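Local coordinates for protein 2',5'-phosphodiesterase 12 (Homo sapiens, PDB 4Z0V) that belongs to the endonuclease/exonuclease/phosphatase family, joining an N-terminal E-set-like domain to a DNase I-like domain that holds a magnesium ion, at residues A[17-26]-A[160-171]; A[149-157]-A[418-429]. All coordinates share one frame; numbering follows the deposited sequence.

In the fold
Both contacts involve the family domain of the DNase I-like clan, and they lie side by side, with centres about 16 Å apart. Along the chain their segments alternate: 17-26, 149-157, 160-171, then 418-429. Interaction 1 brings a loop of the N-terminal domain onto helix 159-172 and so forms part of the junction between the two domains. Interaction 2 stays within the second domain, where the loop preceding that helix packs on the loop leading into strand 433-439, near the bound magnesium ion. Tyr-161 OH reaches Val-424 O and Arg-162 NH2 reaches Pro-427 O, both in probable hydrogen bonds, so the helix faces the N-terminal domain while also contacting the loop of Asp-429.

Interaction 1. Residues A[17-26]-A[160-171]; sequences RYIMAGFPVC and DYRQNLIQKELT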
loop_
_atom_site.group_PDB
_atom_site.type_symbol
_atom_site.label_atom_id
_atom_site.label_comp_id
_atom_site.label_asym_id
_atom_site.label_seq_id
_atom_site.Cartn_x
_atom_site.Cartn_y
_atom_site.Cartn_z
ATOM N N ARG A 17 -7.256 9.982 -17.078
ATOM C CA ARG A 17 -7.769 9.704 -18.432
ATOM C C ARG A 17 -9.093 9.019 -18.416
ATOM O O ARG A 17 -9.778 8.975 -19.432
ATOM C CB ARG A 17 -6.802 8.784 -19.182
ATOM C CG ARG A 17 -5.527 9.452 -19.452
ATOM C CD ARG A 17 -4.771 8.764 -20.541
ATOM N NE ARG A 17 -3.547 9.518 -20.688
ATOM C CZ ARG A 17 -3.404 10.545 -21.509
ATOM N NH1 ARG A 17 -2.282 11.233 -21.517
ATOM N NH2 ARG A 17 -4.383 10.881 -22.343
ATOM N N TYR A 18 -9.383 8.385 -17.296
ATOM C CA TYR A 18 -10.575 7.610 -17.041
ATOM C C TYR A 18 -11.287 8.259 -15.859
ATOM O O TYR A 18 -10.701 8.388 -14.791
ATOM C CB TYR A 18 -10.159 6.152 -16.746
ATOM C CG TYR A 18 -11.198 5.079 -16.995
ATOM C CD1 TYR A 18 -10.839 3.845 -17.529
ATOM C CD2 TYR A 18 -12.525 5.261 -16.619
ATOM C CE1 TYR A 18 -11.791 2.851 -17.759
ATOM C CE2 TYR A 18 -13.485 4.279 -16.852
ATOM C CZ TYR A 18 -13.114 3.072 -17.410
ATOM O OH TYR A 18 -14.069 2.107 -17.613
ATOM N N ILE A 19 -12.502 8.764 -16.085
ATOM C CA ILE A 19 -13.280 9.414 -15.044
ATOM C C ILE A 19 -14.604 8.657 -14.921
ATOM O O ILE A 19 -15.304 8.510 -15.926
ATOM C CB ILE A 19 -13.465 10.926 -15.359
ATOM C CG1 ILE A 19 -12.116 11.674 -15.228
ATOM C CG2 ILE A 19 -14.547 11.530 -14.447
ATOM C CD1 ILE A 19 -12.110 13.084 -15.746
ATOM N N MET A 20 -14.952 8.199 -13.696
ATOM C CA MET A 20 -16.202 7.471 -13.463
ATOM C C MET A 20 -17.071 8.135 -12.440
ATOM O O MET A 20 -16.565 8.657 -11.435
ATOM C CB MET A 20 -15.933 6.030 -12.985
ATOM C CG MET A 20 -15.234 5.209 -13.992
ATOM S SD MET A 20 -14.976 3.501 -13.458
ATOM C CE MET A 20 -14.065 3.725 -12.160
ATOM N N ALA A 21 -18.394 8.039 -12.635
ATOM C CA ALA A 21 -19.365 8.554 -11.668
ATOM C C ALA A 21 -19.176 7.850 -10.325
ATOM O O ALA A 21 -19.036 6.634 -10.313
ATOM C CB ALA A 21 -20.776 8.312 -12.181
ATOM N N GLY A 22 -19.120 8.611 -9.236
ATOM C CA GLY A 22 -18.936 8.053 -7.896
ATOM C C GLY A 22 -17.505 7.735 -7.516
ATOM O O GLY A 22 -17.260 7.252 -6.399
ATOM N N PHE A 23 -16.547 8.062 -8.405
ATOM C CA PHE A 23 -15.108 7.826 -8.187
ATOM C C PHE A 23 -14.404 9.163 -8.161
ATOM O O PHE A 23 -14.619 9.978 -9.067
ATOM C CB PHE A 23 -14.496 6.900 -9.253
ATOM C CG PHE A 23 -14.919 5.465 -9.051
ATOM C CD1 PHE A 23 -16.216 5.056 -9.349
ATOM C CD2 PHE A 23 -14.047 4.541 -8.479
ATOM C CE1 PHE A 23 -16.623 3.744 -9.113
ATOM C CE2 PHE A 23 -14.454 3.223 -8.252
ATOM C CZ PHE A 23 -15.746 2.843 -8.539
ATOM N N PRO A 24 -13.594 9.418 -7.120
ATOM C CA PRO A 24 -12.954 10.738 -6.998
ATOM C C PRO A 24 -11.949 11.013 -8.100
ATOM O O PRO A 24 -11.146 10.151 -8.429
ATOM C CB PRO A 24 -12.273 10.688 -5.613
ATOM C CG PRO A 24 -12.067 9.216 -5.333
ATOM C CD PRO A 24 -13.288 8.552 -5.949
ATOM N N VAL A 25 -12.015 12.227 -8.677
ATOM C CA VAL A 25 -11.116 12.729 -9.717
ATOM C C VAL A 25 -10.026 13.483 -8.971
ATOM O O VAL A 25 -10.315 14.528 -8.366
ATOM C CB VAL A 25 -11.849 13.631 -10.755
ATOM C CG1 VAL A 25 -10.863 14.146 -11.804
ATOM C CG2 VAL A 25 -12.995 12.881 -11.424
ATOM N N CYS A 26 -8.807 12.916 -8.957
ATOM C CA CYS A 26 -7.686 13.435 -8.172
ATOM C C CYS A 26 -6.613 13.998 -9.087
ATOM O O CYS A 26 -5.795 13.251 -9.623
ATOM C CB CYS A 26 -7.134 12.335 -7.266
ATOM S SG CYS A 26 -8.391 11.542 -6.234
ATOM N N ASP A 160 -5.575 2.021 -15.827
ATOM C CA ASP A 160 -6.430 3.185 -15.597
ATOM C C ASP A 160 -7.724 2.807 -14.835
ATOM O O ASP A 160 -8.105 3.521 -13.908
ATOM C CB ASP A 160 -6.760 3.906 -16.914
ATOM C CG ASP A 160 -5.585 4.662 -17.538
ATOM O OD1 ASP A 160 -4.743 5.202 -16.774
ATOM O OD2 ASP A 160 -5.527 4.746 -18.787
ATOM N N TYR A 161 -8.337 1.653 -15.167
ATOM C CA TYR A 161 -9.527 1.189 -14.463
ATOM C C TYR A 161 -9.188 0.844 -12.992
ATOM O O TYR A 161 -9.841 1.332 -12.046
ATOM C CB TYR A 161 -10.126 -0.043 -15.181
ATOM C CG TYR A 161 -11.416 -0.516 -14.547
ATOM C CD1 TYR A 161 -11.411 -1.490 -13.548
ATOM C CD2 TYR A 161 -12.643 0.005 -14.944
ATOM C CE1 TYR A 161 -12.601 -1.942 -12.969
ATOM C CE2 TYR A 161 -13.842 -0.459 -14.394
ATOM C CZ TYR A 161 -13.817 -1.450 -13.423
ATOM O OH TYR A 161 -15.005 -1.898 -12.886
ATOM N N ARG A 162 -8.206 -0.050 -12.801
ATOM C CA ARG A 162 -7.799 -0.485 -11.452
ATOM C C ARG A 162 -7.375 0.708 -10.571
ATOM O O ARG A 162 -7.695 0.716 -9.386
ATOM C CB ARG A 162 -6.677 -1.510 -11.537
ATOM C CG ARG A 162 -7.186 -2.815 -12.136
ATOM C CD ARG A 162 -6.325 -4.034 -11.812
ATOM N NE ARG A 162 -4.956 -3.844 -12.265
ATOM C CZ ARG A 162 -3.899 -3.744 -11.471
ATOM N NH1 ARG A 162 -2.690 -3.595 -11.987
ATOM N NH2 ARG A 162 -4.045 -3.795 -10.147
ATOM N N GLN A 163 -6.663 1.691 -11.135
ATOM C CA GLN A 163 -6.238 2.857 -10.343
ATOM C C GLN A 163 -7.410 3.653 -9.882
ATOM O O GLN A 163 -7.388 4.138 -8.749
ATOM C CB GLN A 163 -5.250 3.766 -11.083
ATOM C CG GLN A 163 -3.869 3.151 -11.195
ATOM C CD GLN A 163 -3.350 2.533 -9.918
ATOM O OE1 GLN A 163 -3.003 1.347 -9.880
ATOM N NE2 GLN A 163 -3.264 3.313 -8.852
ATOM N N ASN A 164 -8.454 3.784 -10.715
ATOM C CA ASN A 164 -9.631 4.515 -10.235
ATOM C C ASN A 164 -10.225 3.850 -8.979
ATOM O O ASN A 164 -10.519 4.522 -7.981
ATOM C CB ASN A 164 -10.670 4.609 -11.328
ATOM C CG ASN A 164 -10.948 6.022 -11.739
ATOM O OD1 ASN A 164 -12.029 6.551 -11.497
ATOM N ND2 ASN A 164 -9.973 6.672 -12.342
ATOM N N LEU A 165 -10.341 2.517 -9.021
ATOM C CA LEU A 165 -10.876 1.772 -7.888
ATOM C C LEU A 165 -9.966 1.860 -6.687
ATOM O O LEU A 165 -10.460 2.051 -5.583
ATOM C CB LEU A 165 -11.091 0.298 -8.277
ATOM C CG LEU A 165 -12.452 -0.056 -8.870
ATOM C CD1 LEU A 165 -12.710 0.703 -10.169
ATOM C CD2 LEU A 165 -12.521 -1.552 -9.147
ATOM N N ILE A 166 -8.646 1.765 -6.896
ATOM C CA ILE A 166 -7.648 1.804 -5.800
ATOM C C ILE A 166 -7.665 3.193 -5.160
ATOM O O ILE A 166 -7.602 3.310 -3.947
ATOM C CB ILE A 166 -6.235 1.411 -6.320
ATOM C CG1 ILE A 166 -6.156 -0.127 -6.583
ATOM C CG2 ILE A 166 -5.120 1.837 -5.327
ATOM C CD1 ILE A 166 -5.030 -0.550 -7.607
ATOM N N GLN A 167 -7.813 4.238 -5.965
ATOM C CA GLN A 167 -7.900 5.585 -5.425
ATOM C C GLN A 167 -9.146 5.732 -4.568
ATOM O O GLN A 167 -9.056 6.220 -3.441
ATOM C CB GLN A 167 -7.911 6.624 -6.562
ATOM C CG GLN A 167 -6.522 6.835 -7.193
ATOM C CD GLN A 167 -6.619 7.886 -8.300
ATOM O OE1 GLN A 167 -7.653 8.057 -8.932
ATOM N NE2 GLN A 167 -5.555 8.627 -8.553
ATOM N N LYS A 168 -10.294 5.249 -5.064
ATOM C CA LYS A 168 -11.536 5.330 -4.296
ATOM C C LYS A 168 -11.414 4.495 -3.004
ATOM O O LYS A 168 -11.780 4.945 -1.928
ATOM C CB LYS A 168 -12.730 4.858 -5.138
ATOM C CG LYS A 168 -14.051 5.045 -4.356
ATOM C CD LYS A 168 -15.295 4.719 -5.144
ATOM C CE LYS A 168 -16.542 4.982 -4.303
ATOM N NZ LYS A 168 -17.760 4.736 -5.139
ATOM N N GLU A 169 -10.872 3.300 -3.137
ATOM C CA GLU A 169 -10.699 2.382 -2.013
ATOM C C GLU A 169 -9.834 2.991 -0.912
ATOM O O GLU A 169 -10.254 3.066 0.237
ATOM C CB GLU A 169 -10.087 1.061 -2.483
ATOM C CG GLU A 169 -9.928 0.118 -1.302
ATOM C CD GLU A 169 -9.520 -1.282 -1.680
ATOM O OE1 GLU A 169 -9.399 -2.117 -0.756
ATOM O OE2 GLU A 169 -9.308 -1.542 -2.885
ATOM N N LEU A 170 -8.605 3.380 -1.257
ATOM C CA LEU A 170 -7.688 3.903 -0.271
ATOM C C LEU A 170 -8.128 5.200 0.313
ATOM O O LEU A 170 -8.079 5.331 1.526
ATOM C CB LEU A 170 -6.272 4.040 -0.874
ATOM C CG LEU A 170 -5.604 2.700 -1.179
ATOM C CD1 LEU A 170 -4.205 2.931 -1.779
ATOM C CD2 LEU A 170 -5.469 1.852 0.122
ATOM N N THR A 171 -8.607 6.151 -0.498
ATOM C CA THR A 171 -9.041 7.429 0.085
ATOM C C THR A 171 -10.262 7.249 0.986
ATOM O O THR A 171 -10.359 7.921 2.012
ATOM C CB THR A 171 -9.302 8.473 -0.997
ATOM O OG1 THR A 171 -10.364 8.021 -1.854
ATOM C CG2 THR A 171 -8.008 8.806 -1.826
HETATM O O HOH W 1 -6.347 7.613 -15.883
HETATM O O HOH W 2 -13.317 9.084 -11.531
HETATM O O HOH W 3 -8.403 10.374 -10.138
HETATM O O HOH W 4 -11.191 7.454 -8.054
HETATM O O HOH W 5 -5.400 10.552 -10.769
#
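Phe-23 lies between Met-20 and Lys-168 at the centre of this domain junction, where a type II beta turn, Met-20 to Phe-23, of the N-terminal domain packs on helix 159-172 of the DNase I-like domain. Met-20 CE sits over the middle of one ring face, and the opposite face carries Lys-168 CD, 3.7 Å from the centroid of the Phe-23 ring. Leu-165 CD1 approaches obliquely, 3.6 Å from Phe-23 CE2, and Met-20 SD makes a Met-aromatic contact with Tyr-161. Beside them, Tyr-18 OH meets the edge of the Tyr-161 ring, whose own hydroxyl bonds to Val-424 O. Next to the Phe-23 ring, Pro-24 CD rests 3.8 Å from Lys-168 CB.

Polar contacts lie farther out. Asn-164 ND2 gives a weak, bent bond to Tyr-18 O (3.1 Å, 126°), while one water accepts from Met-20 N and lies within hydrogen-bonding distance of Asn-164 OD1 and Phe-23 O. Another joins Pro-24 O to Asn-164 O. The Lys-168 chain is fully extended, which carries its ammonium across the Phe-23 face in a cation-pi contact and on to the turn, where Lys-168 NZ donates to Gly-22 O at 2.9 Å from above the carbonyl plane.

Interaction 2. Residues A[149-157]-A[418-429]; sequences YPYCAPYAL and HQALPSVSHPSD
This is a loop-on-loop contact within the DNase I-like domain, mainly apolar and aromatic: the connection between helices 142-148 and 159-172 packs against the loop that leads into strand 433-439. Pro-422, preceded by a cis peptide bond, lies at its middle. Pro-422 CD sits over one face of the Tyr-149 ring, 3.8 Å from the centroid in a CH-pi contact, and Pro-422 CG meets Leu-157 CD2 at 3.7 Å. Cys-152 SG packs against the same proline, with the backbone atom Pro-422 O as its nearest neighbour there.

Tyr-151 buries the most surface in the contact. With chi1 at 47°, its CG stands between the backbone N and the carbonyl carbon, and the ring reaches across Ala-420, whose CB lies over a face. Gln-419 crosses Tyr-151 at about a right angle, its amide turned 48° from the ring. Tyr-151 OH donates to Leu-421 O at 2.6 Å, from above the carbonyl plane, and has a second partner in Gly-385 N. At the other end of the contact, Val-424 CG1 touches Ala-153 CB, Ala-156 CB and Tyr-155 OH, the last at 3.3 Å. The type I turn from Ser-423 to His-426 carries this valine, and Ser-423 OG accepts from Ser-425 N in an ST turn. One water lies between Ala-156 O and Ser-423 O, 2.9 and 2.8 Å away.

Tyr-149 OH donates to Asp-429 OD2 at 2.9 Å, from above the carboxylate plane. Since the Asp-429 side chain is about 4 Å from the magnesium ion, this bond links the aromatic packing to the metal's surroundings and may help orient the carboxylate there.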
loop_
_atom_site.group_PDB
_atom_site.type_symbol
_atom_site.label_atom_id
_atom_site.label_comp_id
_atom_site.label_asym_id
_atom_site.label_seq_id
_atom_site.Cartn_x
_atom_site.Cartn_y
_atom_site.Cartn_z
ATOM N N TYR A 149 -5.603 -14.681 -14.852
ATOM C CA TYR A 149 -6.903 -14.092 -14.541
ATOM C C TYR A 149 -7.860 -14.158 -15.754
ATOM O O TYR A 149 -8.456 -13.143 -16.109
ATOM C CB TYR A 149 -6.688 -12.624 -14.086
ATOM C CG TYR A 149 -5.497 -12.397 -13.175
ATOM C CD1 TYR A 149 -5.428 -12.997 -11.919
ATOM C CD2 TYR A 149 -4.451 -11.552 -13.554
ATOM C CE1 TYR A 149 -4.357 -12.756 -11.056
ATOM C CE2 TYR A 149 -3.368 -11.311 -12.701
ATOM C CZ TYR A 149 -3.325 -11.923 -11.457
ATOM O OH TYR A 149 -2.262 -11.712 -10.611
ATOM N N PRO A 150 -8.085 -15.349 -16.370
ATOM C CA PRO A 150 -8.951 -15.393 -17.569
ATOM C C PRO A 150 -10.415 -15.053 -17.285
ATOM O O PRO A 150 -11.130 -14.591 -18.187
ATOM C CB PRO A 150 -8.803 -16.835 -18.057
ATOM C CG PRO A 150 -8.390 -17.624 -16.843
ATOM C CD PRO A 150 -7.508 -16.676 -16.075
ATOM N N TYR A 151 -10.829 -15.221 -16.020
ATOM C CA TYR A 151 -12.163 -14.945 -15.497
ATOM C C TYR A 151 -12.430 -13.453 -15.323
ATOM O O TYR A 151 -13.573 -13.064 -15.098
ATOM C CB TYR A 151 -12.353 -15.656 -14.138
ATOM C CG TYR A 151 -11.195 -15.463 -13.172
ATOM C CD1 TYR A 151 -11.055 -14.284 -12.443
ATOM C CD2 TYR A 151 -10.228 -16.452 -13.006
ATOM C CE1 TYR A 151 -9.982 -14.094 -11.575
ATOM C CE2 TYR A 151 -9.141 -16.265 -12.154
ATOM C CZ TYR A 151 -9.015 -15.079 -11.450
ATOM O OH TYR A 151 -7.986 -14.929 -10.555
ATOM N N CYS A 152 -11.385 -12.619 -15.361
ATOM C CA CYS A 152 -11.542 -11.191 -15.123
ATOM C C CYS A 152 -11.826 -10.484 -16.427
ATOM O O CYS A 152 -11.211 -10.802 -17.427
ATOM C CB CYS A 152 -10.290 -10.631 -14.448
ATOM S SG CYS A 152 -10.405 -8.877 -14.021
ATOM N N ALA A 153 -12.739 -9.526 -16.423
ATOM C CA ALA A 153 -12.995 -8.733 -17.631
ATOM C C ALA A 153 -11.685 -8.033 -18.041
ATOM O O ALA A 153 -11.079 -7.386 -17.190
ATOM C CB ALA A 153 -14.083 -7.714 -17.355
ATOM N N PRO A 154 -11.160 -8.226 -19.270
ATOM C CA PRO A 154 -9.884 -7.594 -19.630
ATOM C C PRO A 154 -9.824 -6.092 -19.331
ATOM O O PRO A 154 -8.778 -5.635 -18.882
ATOM C CB PRO A 154 -9.785 -7.860 -21.132
ATOM C CG PRO A 154 -10.505 -9.176 -21.296
ATOM C CD PRO A 154 -11.674 -9.058 -20.384
ATOM N N TYR A 155 -10.930 -5.341 -19.521
ATOM C CA TYR A 155 -10.937 -3.900 -19.239
ATOM C C TYR A 155 -10.658 -3.644 -17.754
ATOM O O TYR A 155 -10.070 -2.617 -17.420
ATOM C CB TYR A 155 -12.251 -3.193 -19.684
ATOM C CG TYR A 155 -13.481 -3.437 -18.827
ATOM C CD1 TYR A 155 -13.745 -2.650 -17.710
ATOM C CD2 TYR A 155 -14.418 -4.404 -19.177
ATOM C CE1 TYR A 155 -14.881 -2.853 -16.933
ATOM C CE2 TYR A 155 -15.584 -4.586 -18.433
ATOM C CZ TYR A 155 -15.807 -3.811 -17.309
ATOM O OH TYR A 155 -16.941 -3.995 -16.566
ATOM N N ALA A 156 -11.101 -4.558 -16.878
ATOM C CA ALA A 156 -10.928 -4.422 -15.420
ATOM C C ALA A 156 -9.493 -4.727 -14.971
ATOM O O ALA A 156 -9.185 -4.510 -13.807
ATOM C CB ALA A 156 -11.908 -5.313 -14.677
ATOM N N LEU A 157 -8.630 -5.248 -15.860
ATOM C CA LEU A 157 -7.211 -5.512 -15.535
ATOM C C LEU A 157 -6.337 -4.331 -15.871
ATOM O O LEU A 157 -5.218 -4.216 -15.366
ATOM C CB LEU A 157 -6.675 -6.721 -16.326
ATOM C CG LEU A 157 -6.751 -8.063 -15.663
ATOM C CD1 LEU A 157 -6.323 -9.144 -16.652
ATOM C CD2 LEU A 157 -5.889 -8.109 -14.388
ATOM N N HIS A 418 -17.313 -12.912 -9.592
ATOM C CA HIS A 418 -16.719 -13.035 -10.919
ATOM C C HIS A 418 -15.575 -14.066 -10.868
ATOM O O HIS A 418 -14.481 -13.863 -11.402
ATOM C CB HIS A 418 -16.277 -11.636 -11.402
ATOM C CG HIS A 418 -17.374 -10.620 -11.309
ATOM N ND1 HIS A 418 -18.371 -10.541 -12.272
ATOM C CD2 HIS A 418 -17.607 -9.679 -10.364
ATOM C CE1 HIS A 418 -19.173 -9.566 -11.880
ATOM N NE2 HIS A 418 -18.757 -9.017 -10.739
ATOM N N GLN A 419 -15.889 -15.213 -10.228
ATOM C CA GLN A 419 -15.076 -16.394 -9.957
ATOM C C GLN A 419 -13.996 -16.104 -8.903
ATOM O O GLN A 419 -13.982 -16.733 -7.853
ATOM C CB GLN A 419 -14.450 -17.016 -11.222
ATOM C CG GLN A 419 -13.715 -18.318 -10.877
ATOM C CD GLN A 419 -12.876 -18.872 -11.981
ATOM O OE1 GLN A 419 -13.244 -18.833 -13.154
ATOM N NE2 GLN A 419 -11.751 -19.464 -11.611
ATOM N N ALA A 420 -13.080 -15.178 -9.193
ATOM C CA ALA A 420 -11.999 -14.871 -8.265
ATOM C C ALA A 420 -11.533 -13.450 -8.507
ATOM O O ALA A 420 -12.262 -12.651 -9.134
ATOM C CB ALA A 420 -10.852 -15.876 -8.441
ATOM N N LEU A 421 -10.328 -13.128 -8.019
ATOM C CA LEU A 421 -9.811 -11.760 -8.108
ATOM C C LEU A 421 -8.613 -11.655 -9.065
ATOM O O LEU A 421 -7.887 -12.626 -9.258
ATOM C CB LEU A 421 -9.392 -11.292 -6.698
ATOM C CG LEU A 421 -10.442 -11.458 -5.568
ATOM C CD1 LEU A 421 -9.852 -11.075 -4.236
ATOM C CD2 LEU A 421 -11.715 -10.688 -5.860
ATOM N N PRO A 422 -8.336 -10.479 -9.633
ATOM C CA PRO A 422 -9.130 -9.241 -9.568
ATOM C C PRO A 422 -10.428 -9.396 -10.352
ATOM O O PRO A 422 -10.642 -10.427 -10.996
ATOM C CB PRO A 422 -8.196 -8.195 -10.180
ATOM C CG PRO A 422 -7.328 -8.961 -11.118
ATOM C CD PRO A 422 -7.168 -10.334 -10.526
ATOM N N SER A 423 -11.298 -8.385 -10.261
ATOM C CA SER A 423 -12.572 -8.380 -10.959
ATOM C C SER A 423 -12.979 -6.958 -11.290
ATOM O O SER A 423 -12.331 -5.977 -10.858
ATOM C CB SER A 423 -13.641 -9.041 -10.093
ATOM O OG SER A 423 -14.008 -8.164 -9.039
ATOM N N VAL A 424 -14.145 -6.831 -11.934
ATOM C CA VAL A 424 -14.719 -5.511 -12.192
ATOM C C VAL A 424 -15.023 -4.768 -10.858
ATOM O O VAL A 424 -15.148 -3.553 -10.871
ATOM C CB VAL A 424 -16.014 -5.636 -13.053
ATOM C CG1 VAL A 424 -15.693 -6.183 -14.440
ATOM C CG2 VAL A 424 -17.069 -6.507 -12.362
ATOM N N SER A 425 -15.113 -5.494 -9.718
ATOM C CA SER A 425 -15.470 -4.910 -8.440
ATOM C C SER A 425 -14.311 -4.893 -7.438
ATOM O O SER A 425 -14.488 -4.424 -6.322
ATOM C CB SER A 425 -16.648 -5.685 -7.846
ATOM O OG SER A 425 -17.760 -5.611 -8.725
ATOM N N HIS A 426 -13.135 -5.413 -7.827
ATOM C CA HIS A 426 -11.997 -5.541 -6.912
ATOM C C HIS A 426 -10.695 -5.399 -7.704
ATOM O O HIS A 426 -10.424 -6.206 -8.593
ATOM C CB HIS A 426 -12.086 -6.908 -6.220
ATOM C CG HIS A 426 -11.141 -7.015 -5.075
ATOM N ND1 HIS A 426 -11.517 -6.656 -3.804
ATOM C CD2 HIS A 426 -9.834 -7.361 -5.066
ATOM C CE1 HIS A 426 -10.444 -6.821 -3.046
ATOM N NE2 HIS A 426 -9.409 -7.261 -3.758
ATOM N N PRO A 427 -9.889 -4.355 -7.402
ATOM C CA PRO A 427 -8.751 -4.029 -8.276
ATOM C C PRO A 427 -7.426 -4.753 -8.046
ATOM O O PRO A 427 -6.408 -4.312 -8.580
ATOM C CB PRO A 427 -8.572 -2.527 -8.014
ATOM C CG PRO A 427 -8.923 -2.398 -6.518
ATOM C CD PRO A 427 -10.128 -3.284 -6.397
ATOM N N SER A 428 -7.397 -5.820 -7.264
ATOM C CA SER A 428 -6.124 -6.522 -7.048
ATOM C C SER A 428 -6.411 -8.016 -6.911
ATOM O O SER A 428 -7.566 -8.385 -6.776
ATOM C CB SER A 428 -5.443 -5.980 -5.785
ATOM O OG SER A 428 -4.301 -6.773 -5.480
ATOM N N ASP A 429 -5.381 -8.873 -6.936
ATOM C CA ASP A 429 -5.599 -10.286 -6.637
ATOM C C ASP A 429 -5.503 -10.486 -5.111
ATOM O O ASP A 429 -5.799 -11.563 -4.608
ATOM C CB ASP A 429 -4.634 -11.204 -7.406
ATOM C CG ASP A 429 -3.150 -10.926 -7.285
ATOM O OD1 ASP A 429 -2.780 -9.798 -6.908
ATOM O OD2 ASP A 429 -2.362 -11.772 -7.724
HETATM O O HOH W 6 -14.522 -9.435 -13.535
HETATM O O HOH W 7 -10.274 -4.096 -11.196
#